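Local coordinates for glycerate dehydrogenase/glyoxylate reductase (Thermus thermophilus, PDB 2CUK), which probably reduces hydroxypyruvate and glyoxylate to the corresponding hydroxyacids, with NADH or NADPH as the hydride donor, at residues Pro95-Glu100 with Arg286-Glu291; Ala101-Thr106 with Ala160-Ala165; Arg175-Lys178 with Pro183-Ser186; Asp195-His200 with Phe217-Gly222; Leu211-Leu216 with Leu239-Arg244. One frame throughout, in Å; residues are numbered along the deposited sequence.

Interaction 1: residues Pro95-Glu100 with Arg286-Glu291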
# COMPACT_ATOMS: atom_id res chain seq x y z
N PRO A 95 -13.52 15.94 -14.55
CA PRO A 95 -12.12 16.25 -14.25
C PRO A 95 -11.86 16.61 -12.79
O PRO A 95 -12.73 17.17 -12.12
CB PRO A 95 -11.82 17.41 -15.19
CG PRO A 95 -13.13 18.15 -15.20
CD PRO A 95 -14.13 17.02 -15.35
N GLY A 96 -10.66 16.28 -12.31
CA GLY A 96 -10.26 16.58 -10.95
C GLY A 96 -10.64 15.57 -9.88
O GLY A 96 -9.82 15.21 -9.03
N VAL A 97 -11.87 15.10 -9.94
CA VAL A 97 -12.43 14.15 -8.98
C VAL A 97 -11.67 12.87 -8.61
O VAL A 97 -11.65 12.47 -7.44
CB VAL A 97 -13.86 13.75 -9.43
CG1 VAL A 97 -14.45 12.74 -8.46
CG2 VAL A 97 -14.74 15.00 -9.51
N LEU A 98 -11.04 12.22 -9.58
CA LEU A 98 -10.33 10.97 -9.29
C LEU A 98 -8.82 11.07 -9.14
O LEU A 98 -8.13 10.05 -9.11
CB LEU A 98 -10.68 9.94 -10.37
CG LEU A 98 -10.47 10.33 -11.84
CD1 LEU A 98 -9.00 10.54 -12.13
CD2 LEU A 98 -11.03 9.23 -12.74
N THR A 99 -8.30 12.29 -9.03
CA THR A 99 -6.86 12.50 -8.92
C THR A 99 -6.22 11.84 -7.69
O THR A 99 -5.33 10.99 -7.83
CB THR A 99 -6.52 14.01 -8.89
OG1 THR A 99 -7.06 14.63 -10.06
CG2 THR A 99 -5.02 14.22 -8.86
N GLU A 100 -6.67 12.23 -6.51
CA GLU A 100 -6.14 11.69 -5.25
C GLU A 100 -6.28 10.18 -5.14
O GLU A 100 -5.36 9.50 -4.66
CB GLU A 100 -6.85 12.35 -4.07
CG GLU A 100 -6.63 13.85 -3.98
CD GLU A 100 -5.16 14.20 -3.84
OE1 GLU A 100 -4.52 13.65 -2.91
OE2 GLU A 100 -4.66 15.01 -4.63
N ARG A 286 -16.04 7.73 -6.41
CA ARG A 286 -17.04 7.26 -7.36
C ARG A 286 -18.40 7.94 -7.17
O ARG A 286 -19.14 8.16 -8.14
CB ARG A 286 -17.17 5.73 -7.28
CG ARG A 286 -15.96 4.96 -7.86
CD ARG A 286 -15.87 5.10 -9.38
NE ARG A 286 -14.64 4.50 -9.93
CZ ARG A 286 -14.40 3.20 -10.02
NH1 ARG A 286 -15.30 2.32 -9.60
NH2 ARG A 286 -13.25 2.76 -10.53
N GLU A 287 -18.74 8.28 -5.93
CA GLU A 287 -20.01 8.95 -5.66
C GLU A 287 -19.89 10.39 -6.15
O GLU A 287 -20.83 10.96 -6.70
CB GLU A 287 -20.34 8.93 -4.17
CG GLU A 287 -20.42 7.53 -3.57
CD GLU A 287 -20.86 7.53 -2.11
OE1 GLU A 287 -20.52 8.47 -1.38
OE2 GLU A 287 -21.53 6.56 -1.69
N ARG A 288 -18.71 10.97 -5.95
CA ARG A 288 -18.43 12.34 -6.37
C ARG A 288 -18.50 12.43 -7.89
O ARG A 288 -19.02 13.40 -8.44
CB ARG A 288 -17.06 12.78 -5.85
CG ARG A 288 -16.61 14.17 -6.29
CD ARG A 288 -17.61 15.24 -5.88
NE ARG A 288 -17.19 16.56 -6.35
CZ ARG A 288 -17.99 17.62 -6.45
NH1 ARG A 288 -19.27 17.51 -6.11
NH2 ARG A 288 -17.52 18.77 -6.90
N MET A 289 -17.98 11.41 -8.57
CA MET A 289 -18.01 11.38 -10.02
C MET A 289 -19.46 11.41 -10.50
O MET A 289 -19.77 12.03 -11.52
CB MET A 289 -17.31 10.12 -10.55
CG MET A 289 -15.79 10.21 -10.54
SD MET A 289 -14.96 8.67 -10.98
CE MET A 289 -15.57 8.42 -12.67
N ALA A 290 -20.34 10.74 -9.76
CA ALA A 290 -21.75 10.69 -10.11
C ALA A 290 -22.38 12.07 -9.94
O ALA A 290 -23.16 12.50 -10.79
CB ALA A 290 -22.48 9.67 -9.22
N GLU A 291 -22.05 12.76 -8.85
CA GLU A 291 -22.58 14.09 -8.60
C GLU A 291 -22.18 15.06 -9.70
O GLU A 291 -23.00 15.87 -10.15
CB GLU A 291 -22.05 14.65 -7.27
CG GLU A 291 -22.25 13.75 -6.06
CD GLU A 291 -21.70 14.39 -4.79
OE1 GLU A 291 -20.57 14.92 -4.82
OE2 GLU A 291 -22.41 14.35 -3.76

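Interaction 2: residues Ala101-Thr106 with Ala160-Ala165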
# COMPACT_ATOMS: atom_id res chain seq x y z
N ALA A 101 -7.42 9.66 -5.56
CA ALA A 101 -7.68 8.22 -5.49
C ALA A 101 -6.71 7.44 -6.37
O ALA A 101 -6.17 6.41 -5.97
CB ALA A 101 -9.13 7.94 -5.93
N THR A 102 -6.49 7.94 -7.58
CA THR A 102 -5.58 7.29 -8.52
C THR A 102 -4.15 7.36 -8.00
O THR A 102 -3.37 6.42 -8.15
CB THR A 102 -5.65 7.96 -9.90
OG1 THR A 102 -7.01 8.00 -10.33
CG2 THR A 102 -4.81 7.18 -10.93
N ALA A 103 -3.81 8.50 -7.39
CA ALA A 103 -2.48 8.69 -6.84
C ALA A 103 -2.28 7.73 -5.68
O ALA A 103 -1.20 7.18 -5.50
CB ALA A 103 -2.31 10.14 -6.35
N ASP A 104 -3.34 7.54 -4.90
CA ASP A 104 -3.25 6.68 -3.73
C ASP A 104 -2.90 5.24 -4.12
O ASP A 104 -2.06 4.59 -3.52
CB ASP A 104 -4.60 6.69 -3.01
CG ASP A 104 -4.72 7.95 -2.17
OD1 ASP A 104 -3.71 8.64 -2.02
OD2 ASP A 104 -5.81 8.23 -1.68
N LEU A 105 -3.61 4.75 -5.15
CA LEU A 105 -3.39 3.38 -5.58
C LEU A 105 -2.05 3.22 -6.30
O LEU A 105 -1.43 2.16 -6.29
CB LEU A 105 -4.52 2.97 -6.51
CG LEU A 105 -4.40 1.51 -6.96
CD1 LEU A 105 -5.32 0.57 -6.16
CD2 LEU A 105 -4.76 1.31 -8.43
N THR A 106 -1.62 4.30 -6.98
CA THR A 106 -0.28 4.26 -7.55
C THR A 106 0.74 3.97 -6.46
O THR A 106 1.59 3.10 -6.58
CB THR A 106 0.02 5.61 -8.22
OG1 THR A 106 -0.93 5.85 -9.25
CG2 THR A 106 1.43 5.59 -8.83
N ALA A 160 3.96 12.52 -6.82
CA ALA A 160 5.24 13.08 -6.40
C ALA A 160 5.18 13.58 -4.96
O ALA A 160 6.13 13.39 -4.19
CB ALA A 160 5.64 14.23 -7.32
N LYS A 161 4.08 14.22 -4.58
CA LYS A 161 3.94 14.73 -3.22
C LYS A 161 4.00 13.59 -2.21
O LYS A 161 4.67 13.69 -1.18
CB LYS A 161 2.62 15.48 -3.06
CG LYS A 161 2.61 16.90 -3.66
CD LYS A 161 3.13 17.94 -2.66
CE LYS A 161 4.61 17.78 -2.36
NZ LYS A 161 5.08 18.68 -1.25
N ARG A 162 3.30 12.50 -2.51
CA ARG A 162 3.30 11.35 -1.62
C ARG A 162 4.69 10.75 -1.54
O ARG A 162 5.19 10.45 -0.46
CB ARG A 162 2.30 10.31 -2.12
CG ARG A 162 0.85 10.70 -1.90
CD ARG A 162 -0.06 10.00 -2.92
NE ARG A 162 -1.47 10.22 -2.62
CZ ARG A 162 -2.11 11.37 -2.79
NH1 ARG A 162 -1.48 12.44 -3.25
NH2 ARG A 162 -3.40 11.45 -2.46
N ALA A 163 5.32 10.59 -2.70
CA ALA A 163 6.65 10.02 -2.78
C ALA A 163 7.66 10.76 -1.90
O ALA A 163 8.48 10.13 -1.23
CB ALA A 163 7.12 10.02 -4.23
N LEU A 164 7.59 12.09 -1.90
CA LEU A 164 8.52 12.88 -1.10
C LEU A 164 8.45 12.53 0.38
O LEU A 164 9.46 12.55 1.06
CB LEU A 164 8.25 14.38 -1.28
CG LEU A 164 8.54 14.99 -2.65
CD1 LEU A 164 8.14 16.46 -2.63
CD2 LEU A 164 10.02 14.84 -2.98
N ALA A 165 7.25 12.20 0.86
CA ALA A 165 7.06 11.86 2.26
C ALA A 165 7.71 10.53 2.65
O ALA A 165 7.96 10.29 3.83
CB ALA A 165 5.57 11.83 2.59

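Interaction 3: residues Arg175-Lys178 with Pro183-Ser186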
# COMPACT_ATOMS: atom_id res chain seq x y z
N ARG A 175 5.82 16.38 -22.00
CA ARG A 175 5.92 17.05 -23.28
C ARG A 175 6.35 18.52 -23.11
O ARG A 175 6.89 19.16 -24.00
CB ARG A 175 4.55 17.00 -23.96
CG ARG A 175 3.97 15.59 -24.10
CD ARG A 175 4.99 14.56 -24.61
NE ARG A 175 5.14 13.48 -23.63
CZ ARG A 175 6.01 12.49 -23.90
NH1 ARG A 175 6.70 12.49 -25.02
NH2 ARG A 175 6.18 11.51 -23.01
N THR A 176 6.05 19.03 -21.91
CA THR A 176 6.40 20.40 -21.55
C THR A 176 6.79 20.50 -20.07
O THR A 176 6.12 19.98 -19.19
CB THR A 176 5.18 21.29 -21.82
OG1 THR A 176 4.85 21.20 -23.21
CG2 THR A 176 5.51 22.74 -21.48
N PRO A 177 7.92 21.17 -19.78
CA PRO A 177 8.33 21.39 -18.41
C PRO A 177 7.26 22.14 -17.60
O PRO A 177 6.30 22.70 -18.12
CB PRO A 177 9.66 22.16 -18.45
CG PRO A 177 10.25 21.93 -19.84
CD PRO A 177 8.92 21.72 -20.70
N LYS A 178 7.40 22.15 -16.28
CA LYS A 178 6.46 22.83 -15.41
C LYS A 178 7.21 23.44 -14.23
O LYS A 178 8.24 22.91 -13.81
CB LYS A 178 5.38 21.87 -14.92
CG LYS A 178 4.51 21.31 -16.03
CD LYS A 178 3.25 20.64 -15.49
CE LYS A 178 2.21 20.49 -16.59
NZ LYS A 178 0.83 20.71 -16.09
N PRO A 183 13.75 18.04 -10.95
CA PRO A 183 14.54 18.06 -12.18
C PRO A 183 13.74 17.55 -13.38
O PRO A 183 13.10 16.49 -13.30
CB PRO A 183 15.72 17.14 -11.85
CG PRO A 183 15.91 17.37 -10.38
CD PRO A 183 14.48 17.35 -9.87
N PHE A 184 13.76 18.30 -14.47
CA PHE A 184 13.06 17.92 -15.69
C PHE A 184 14.08 17.19 -16.57
O PHE A 184 15.12 17.75 -16.92
CB PHE A 184 12.54 19.16 -16.42
CG PHE A 184 11.81 18.86 -17.71
CD1 PHE A 184 10.50 18.40 -17.69
CD2 PHE A 184 12.45 19.01 -18.93
CE1 PHE A 184 9.83 18.10 -18.88
CE2 PHE A 184 11.79 18.72 -20.12
CZ PHE A 184 10.47 18.27 -20.09
N LEU A 185 13.78 15.95 -16.94
CA LEU A 185 14.71 15.15 -17.75
C LEU A 185 14.09 14.66 -19.05
O LEU A 185 12.87 14.67 -19.23
CB LEU A 185 15.19 13.94 -16.94
CG LEU A 185 15.70 14.17 -15.52
CD1 LEU A 185 15.96 12.83 -14.82
CD2 LEU A 185 16.97 15.00 -15.56
N SER A 186 14.95 14.24 -19.97
CA SER A 186 14.49 13.68 -21.23
C SER A 186 14.03 12.28 -20.83
O SER A 186 14.42 11.78 -19.77
CB SER A 186 15.64 13.57 -22.24
OG SER A 186 16.61 12.65 -21.78

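Interaction 4: residues Asp195-His200 with Phe217-Gly222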
# COMPACT_ATOMS: atom_id res chain seq x y z
N ASP A 195 14.81 4.77 -10.18
CA ASP A 195 14.75 3.50 -9.47
C ASP A 195 13.33 2.97 -9.65
O ASP A 195 13.09 1.76 -9.67
CB ASP A 195 15.06 3.70 -7.99
CG ASP A 195 16.50 4.10 -7.76
OD1 ASP A 195 17.39 3.26 -8.01
OD2 ASP A 195 16.75 5.25 -7.34
N VAL A 196 12.38 3.89 -9.77
CA VAL A 196 10.98 3.56 -9.99
C VAL A 196 10.46 4.47 -11.10
O VAL A 196 10.62 5.68 -11.03
CB VAL A 196 10.12 3.82 -8.73
CG1 VAL A 196 8.66 3.48 -9.03
CG2 VAL A 196 10.63 2.99 -7.56
N VAL A 197 9.85 3.88 -12.12
CA VAL A 197 9.28 4.66 -13.21
C VAL A 197 7.77 4.52 -13.15
O VAL A 197 7.25 3.41 -13.16
CB VAL A 197 9.76 4.17 -14.60
CG1 VAL A 197 9.06 4.97 -15.70
CG2 VAL A 197 11.28 4.29 -14.71
N SER A 198 7.06 5.64 -13.07
CA SER A 198 5.60 5.60 -13.01
C SER A 198 5.03 6.38 -14.19
O SER A 198 5.44 7.51 -14.47
CB SER A 198 5.10 6.20 -11.69
OG SER A 198 3.71 5.96 -11.52
N LEU A 199 4.08 5.76 -14.90
CA LEU A 199 3.47 6.38 -16.07
C LEU A 199 2.20 7.15 -15.74
O LEU A 199 1.31 6.64 -15.04
CB LEU A 199 3.19 5.31 -17.13
CG LEU A 199 4.40 4.43 -17.44
CD1 LEU A 199 4.02 3.40 -18.50
CD2 LEU A 199 5.57 5.30 -17.91
N HIS A 200 2.12 8.38 -16.24
CA HIS A 200 0.97 9.24 -16.00
C HIS A 200 0.76 10.17 -17.18
O HIS A 200 0.53 11.37 -17.01
CB HIS A 200 1.19 10.08 -14.74
CG HIS A 200 1.44 9.26 -13.51
ND1 HIS A 200 0.45 8.52 -12.90
CD2 HIS A 200 2.57 9.03 -12.81
CE1 HIS A 200 0.96 7.87 -11.87
NE2 HIS A 200 2.25 8.16 -11.79
N PHE A 217 14.25 -2.43 -21.12
CA PHE A 217 15.59 -2.92 -20.82
C PHE A 217 16.59 -1.78 -20.68
O PHE A 217 17.75 -2.00 -20.32
CB PHE A 217 16.04 -3.92 -21.89
CG PHE A 217 15.43 -5.29 -21.72
CD1 PHE A 217 15.90 -6.15 -20.73
CD2 PHE A 217 14.38 -5.70 -22.53
CE1 PHE A 217 15.32 -7.41 -20.55
CE2 PHE A 217 13.79 -6.96 -22.36
CZ PHE A 217 14.27 -7.82 -21.36
N ALA A 218 16.14 -0.56 -20.93
CA ALA A 218 17.00 0.61 -20.78
C ALA A 218 16.89 1.05 -19.32
O ALA A 218 17.75 1.76 -18.81
CB ALA A 218 16.55 1.74 -21.71
N MET A 219 15.81 0.64 -18.67
CA MET A 219 15.62 0.97 -17.26
C MET A 219 16.71 0.25 -16.47
O MET A 219 17.28 -0.74 -16.94
CB MET A 219 14.22 0.52 -16.80
CG MET A 219 13.10 1.39 -17.36
SD MET A 219 11.43 0.84 -16.90
CE MET A 219 11.55 0.89 -15.08
N LYS A 220 17.04 0.74 -15.28
CA LYS A 220 18.12 0.04 -14.58
C LYS A 220 17.69 -1.33 -14.06
O LYS A 220 16.53 -1.60 -13.80
CB LYS A 220 18.81 0.91 -13.47
CG LYS A 220 17.88 1.50 -12.39
CD LYS A 220 18.32 2.92 -11.90
CE LYS A 220 19.04 2.89 -10.54
NZ LYS A 220 19.55 4.22 -10.15
N ARG A 221 18.67 -2.24 -14.00
CA ARG A 221 18.39 -3.59 -13.53
C ARG A 221 18.01 -3.38 -12.07
O ARG A 221 18.70 -2.66 -11.34
CB ARG A 221 19.64 -4.48 -13.64
CG ARG A 221 19.39 -5.95 -13.23
CD ARG A 221 20.66 -6.80 -13.28
NE ARG A 221 20.43 -8.15 -12.76
CZ ARG A 221 20.02 -9.19 -13.48
NH1 ARG A 221 19.79 -9.07 -14.78
NH2 ARG A 221 19.81 -10.36 -12.88
N GLY A 222 16.90 -3.99 -11.65
CA GLY A 222 16.45 -3.82 -10.29
C GLY A 222 15.48 -2.66 -10.13
O GLY A 222 15.15 -2.27 -9.01
O HOH W 1 14.26 0.06 -7.56

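Interaction 5: residues Leu211-Leu216 with Leu239-Arg244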
# COMPACT_ATOMS: atom_id res chain seq x y z
N LEU A 211 6.65 2.40 -23.56
CA LEU A 211 7.51 1.49 -22.82
C LEU A 211 7.61 0.18 -23.58
O LEU A 211 6.98 -0.83 -23.22
CB LEU A 211 6.95 1.24 -21.41
CG LEU A 211 7.48 2.17 -20.31
CD1 LEU A 211 8.93 1.83 -19.99
CD2 LEU A 211 7.34 3.63 -20.75
N ASN A 212 8.38 0.22 -24.66
CA ASN A 212 8.59 -0.95 -25.50
C ASN A 212 9.76 -1.75 -24.97
O ASN A 212 10.32 -1.43 -23.92
CB ASN A 212 8.85 -0.51 -26.95
CG ASN A 212 9.92 0.56 -27.05
OD1 ASN A 212 10.94 0.51 -26.35
ND2 ASN A 212 9.71 1.54 -27.93
N ARG A 213 10.14 -2.79 -25.71
CA ARG A 213 11.24 -3.66 -25.31
C ARG A 213 12.54 -2.90 -25.06
O ARG A 213 13.23 -3.16 -24.07
CB ARG A 213 11.46 -4.75 -26.37
CG ARG A 213 12.57 -5.73 -26.04
CD ARG A 213 12.62 -6.91 -27.02
NE ARG A 213 11.46 -7.79 -26.88
CZ ARG A 213 10.33 -7.68 -27.57
NH1 ARG A 213 10.19 -6.73 -28.48
NH2 ARG A 213 9.33 -8.53 -27.34
N GLU A 214 12.88 -1.96 -25.93
CA GLU A 214 14.12 -1.20 -25.78
C GLU A 214 14.12 -0.29 -24.55
O GLU A 214 15.13 -0.20 -23.85
CB GLU A 214 14.40 -0.35 -27.03
CG GLU A 214 13.20 -0.18 -27.93
CD GLU A 214 12.84 -1.46 -28.67
OE1 GLU A 214 11.69 -1.56 -29.15
OE2 GLU A 214 13.71 -2.36 -28.78
N ARG A 215 13.00 0.37 -24.28
CA ARG A 215 12.93 1.25 -23.13
C ARG A 215 12.87 0.49 -21.81
O ARG A 215 13.44 0.94 -20.81
CB ARG A 215 11.75 2.21 -23.27
CG ARG A 215 11.90 3.18 -24.43
CD ARG A 215 11.11 4.45 -24.23
NE ARG A 215 11.38 5.42 -25.29
CZ ARG A 215 10.78 5.42 -26.48
NH1 ARG A 215 9.86 4.52 -26.77
NH2 ARG A 215 11.12 6.34 -27.38
N LEU A 216 12.20 -0.66 -21.80
CA LEU A 216 12.09 -1.46 -20.58
C LEU A 216 13.47 -1.96 -20.16
O LEU A 216 13.81 -1.93 -18.98
CB LEU A 216 11.14 -2.64 -20.80
CG LEU A 216 9.65 -2.30 -20.88
CD1 LEU A 216 8.86 -3.50 -21.36
CD2 LEU A 216 9.15 -1.84 -19.51
N LEU A 239 7.26 -6.60 -21.28
CA LEU A 239 7.33 -6.45 -19.84
C LEU A 239 7.58 -7.82 -19.20
O LEU A 239 8.37 -7.94 -18.26
CB LEU A 239 6.04 -5.84 -19.28
CG LEU A 239 6.03 -5.65 -17.76
CD1 LEU A 239 7.19 -4.76 -17.33
CD2 LEU A 239 4.69 -5.03 -17.34
N VAL A 240 6.90 -8.85 -19.70
CA VAL A 240 7.07 -10.21 -19.19
C VAL A 240 8.55 -10.60 -19.31
O VAL A 240 9.14 -11.15 -18.38
CB VAL A 240 6.23 -11.24 -19.99
CG1 VAL A 240 6.66 -12.66 -19.61
CG2 VAL A 240 4.75 -11.04 -19.71
N GLU A 241 9.14 -10.30 -20.46
CA GLU A 241 10.54 -10.60 -20.71
C GLU A 241 11.45 -9.93 -19.68
O GLU A 241 12.32 -10.57 -19.09
CB GLU A 241 10.94 -10.14 -22.11
CG GLU A 241 10.23 -10.88 -23.24
CD GLU A 241 10.52 -10.29 -24.61
OE1 GLU A 241 11.55 -9.60 -24.76
OE2 GLU A 241 9.73 -10.52 -25.55
N ALA A 242 11.23 -8.64 -19.46
CA ALA A 242 12.03 -7.83 -18.54
C ALA A 242 11.86 -8.21 -17.08
O ALA A 242 12.74 -7.95 -16.26
CB ALA A 242 11.69 -6.34 -18.73
N LEU A 243 10.72 -8.81 -16.75
CA LEU A 243 10.45 -9.19 -15.37
C LEU A 243 11.12 -10.49 -14.94
O LEU A 243 11.21 -10.78 -13.75
CB LEU A 243 8.94 -9.31 -15.14
CG LEU A 243 8.18 -7.98 -15.02
CD1 LEU A 243 6.70 -8.25 -15.00
CD2 LEU A 243 8.61 -7.26 -13.75
N ARG A 244 11.60 -11.27 -15.90
CA ARG A 244 12.23 -12.54 -15.54
C ARG A 244 13.53 -12.37 -14.77
O ARG A 244 13.87 -13.23 -13.96
CB ARG A 244 12.42 -13.41 -16.79
CG ARG A 244 11.10 -13.85 -17.40
CD ARG A 244 11.25 -14.98 -18.40
NE ARG A 244 9.99 -15.26 -19.09
CZ ARG A 244 8.91 -15.79 -18.52
NH1 ARG A 244 8.93 -16.10 -17.23
NH2 ARG A 244 7.82 -16.00 -19.24

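Interaction 1: residues Pro95-Glu100 with Arg286-Glu291
With CG1 of Val97 anti to its backbone N (chi1 179°) and CG of Arg288 likewise anti to its own N (177°), the valine branch and the arginine stem are sent at one another across the junction of the two domains. This two-domain build belongs to the D-isomer specific 2-hydroxyacid dehydrogenases: residues Pro95-Glu100 lead from the first parallel sheet into helix 99-114, and Arg286-Glu291 belong to helix 283-301, which follows the last strand of the second sheet.

Val97 carries the contact. Its CG1 sits between two neighbouring residues of the helix, 3.4 Å from CG of Arg288 and 3.5 Å from CG of Met289. CG2 of Val97 lies 3.8 Å from Arg288 CG, and the two side chains meet at about a right angle. Beside it, the end of Leu98 adds a looser touch, its CD2 4.3 Å from SD of Met289. On the same helix, Thr285 just before the segment and Val292 just after it also pack on Val97.

A type I turn from Gly96 to Thr99 presents the valine. O of Gly96 takes both the backbone N and OG1 of Thr99 from the same face of its carbonyl plane, the hydroxyl at 3.0 Å, and so ties the turn to the start of helix 99-114.

Arg288 meets Val97 mainly with its aliphatic stem; within its own helix NH1 makes a salt bridge, nearly straight (171°) and in the guanidinium plane, to OE1 of Glu291 at 3.2 Å.

Interaction 2: residues Ala101-Thr106 with Ala160-Ala165
OD1 of Asp104 is gripped twice by one guanidinium: NE of Arg162 donates to it at 2.8 Å and NH2 of Arg162 at 2.9 Å. The arginine comes side-on and spends both nitrogens on a single oxygen, which keeps each bond well bent, 147° at NE and 141° at NH2. NE arrives nearly in line with the C-O bond of the carboxylate, whereas NH2 stands above its plane; the two flat groups are turned 47° apart. A stem extended from CG to NE carries the charge from helix 154-165 across to helix 99-114.

The same guanidinium lies with one face on CB of Ala103, which sits over its centre, 3.8 Å from CZ of Arg162. The small methyl lets the flat group settle close against the helix. Farther around, NH2 also forms a salt bridge with Glu100, and NH1 is held by the carbonyl O of Ala158. The second oxygen of Asp104, OD2, accepts from NE2 of Gln143 of the second subunit, so the pair borders the dimer interface.

A leucine in place of Arg162 would probably leave the carboxylates of Asp104 and Glu100 without their shared positive mate. One cation set between two acids is likely to hold both in the ionised state, and through Asp104 this pairing of helices is coupled to the neighbouring subunit.

Interaction 3: residues Arg175-Lys178 with Pro183-Ser186
Pro177 lies flat over Phe184, a CH-pi contact between the two limbs of the loop that joins strand 169-173 to helix 187-193. The strand is an outer one of the Rossmann-type sheet of the NAD-binding domain; in such folds the turn after this strand commonly runs beside the adenosine end of the cofactor, a role that is only inferred here.

The CH-pi part is well centred. CG of Pro177 stands 3.6 Å from the middle of the Phe184 ring and 13° from its normal, so the C-H bonds of the proline press on the pi cloud and not on the rim. A chi1 of 179° swings the Phe184 ring away from its own N and across the loop to receive them.

Plain van der Waals packing widens the contact. The proline ring spreads over the aromatic one, its CD 3.8 Å from CZ of Phe184 and its CB 3.9 Å from CD1 of Phe184.

Aromatic and polar partners hold the limbs to the strand behind them. Tyr172 meets Phe184 edge-to-face, and its hydroxyl is hydrogen-bonded to N of Lys178. A serine in place of Phe184 would probably leave Pro177 without the surface it rests on and Tyr172 without its ring partner, setting this limb freer to move.

Backbone joins in as well: CA of Pro177 lies 3.6 Å from CE1 of Phe184, and the carbonyl carbon of Thr176 comes within 4.1 Å of that same CE1.

Interaction 4: residues Asp195-His200 with Phe217-Gly222
Lys220 reaches the flat carboxylate of Asp195 obliquely at OD1, with CE and NZ both off its plane on the same side. NZ makes a salt bridge to OD1 of Asp195 at 3.2 Å, while CE of Lys220 lies even nearer to OD1, at 3.0 Å, so the methylene partly crowds the charged end. NZ has a further, weak bond to O of Glu193. The other oxygen, OD2, receives the backbone N of Thr146. Another flat group, the ring of His200, gives a weak bond from NE2 to OG of Ser198.

Apolar packing lies beside the salt bridge. The Met219 chain turns at its last torsion (chi3 58°) and brings CE to 3.4 Å from CG2 of Val197, tighter than usual van der Waals contact. Between backbones, a water donates to O of Asp195 at 3.0 Å and to O of Gly222 at 2.9 Å, bridging two carbonyls that could not bond to each other directly.

Strand 196-199 is an inner strand of the Rossmann-type parallel sheet, flanked by strands 146-150 and 224-227. The loop Phe217-Gly222 runs from helix 213-216 into strand 224-227, closing the crossover between adjacent strands. On one side of the sheet Met219 covers Val197; on the other, Val196 and Ser198 face helix 99-114.

Interaction 5: residues Leu211-Leu216 with Leu239-Arg244
Leu216 packs into the start of the facing segment, whereas Arg213 and Glu241 pair at the partly exposed margin of the same contact. On the buried side, CD1 of Leu216 presses on backbone, 3.5 Å from N of Leu239, and its other methyl, CD2, lies 4.1 Å from CD1 of Leu239. The two leucine side chains cross at about a right angle. Ala242 completes the inner patch with its CB 4.3 Å from CB of Leu216, and the small side chain lets the backbones draw near: the CA atoms of these two residues are 6.7 Å apart.

Both helices belong to the Rossmann-type NAD-binding domain and serve successive beta-alpha-beta crossovers of its parallel sheet, helix 213-216 between strands 196-199 and 224-227, helix 236-243 between strands 224-227 and 249-252. Leu239 also reaches the sheet at Leu252, and Ala238, one residue earlier, packs against both Leu216 and Arg213.

Toward solvent the contact turns polar. In a side-on salt bridge Arg213 grips Glu241, one nitrogen to each oxygen: NE donates to OE1 at 2.8 Å and NH2 to OE2 at 2.7 Å, both nearly straight (168° and 174°). Each oxygen is met on its syn side, and both lie near the guanidinium plane, although the two flat groups are tilted 30° from one another. The first two torsions of the arginine are extended and it turns at chi3, which swings the guanidinium over to the extended Glu241.

How the interactions relate
Interactions 1 and 2 share helix 99-114 and both touch the second subunit; Glu100 of the first forms a salt bridge with Arg162 of the second. Interaction 1 joins the domains through partly buried apolar side chains, whereas interaction 2 hides an ion pair between buried residues. Interaction 3 is a surface contact of proline on an aromatic ring, touching none of the others. Interactions 4 and 5, with centres about 10 Å apart, serve neighbouring crossovers of one sheet and interlock where Phe217 packs on Ala242 and Leu199 on Leu211; each sets a salt bridge beside apolar packing. Thr106 packs on Ser198 and His200, linking interaction 2 to interaction 4.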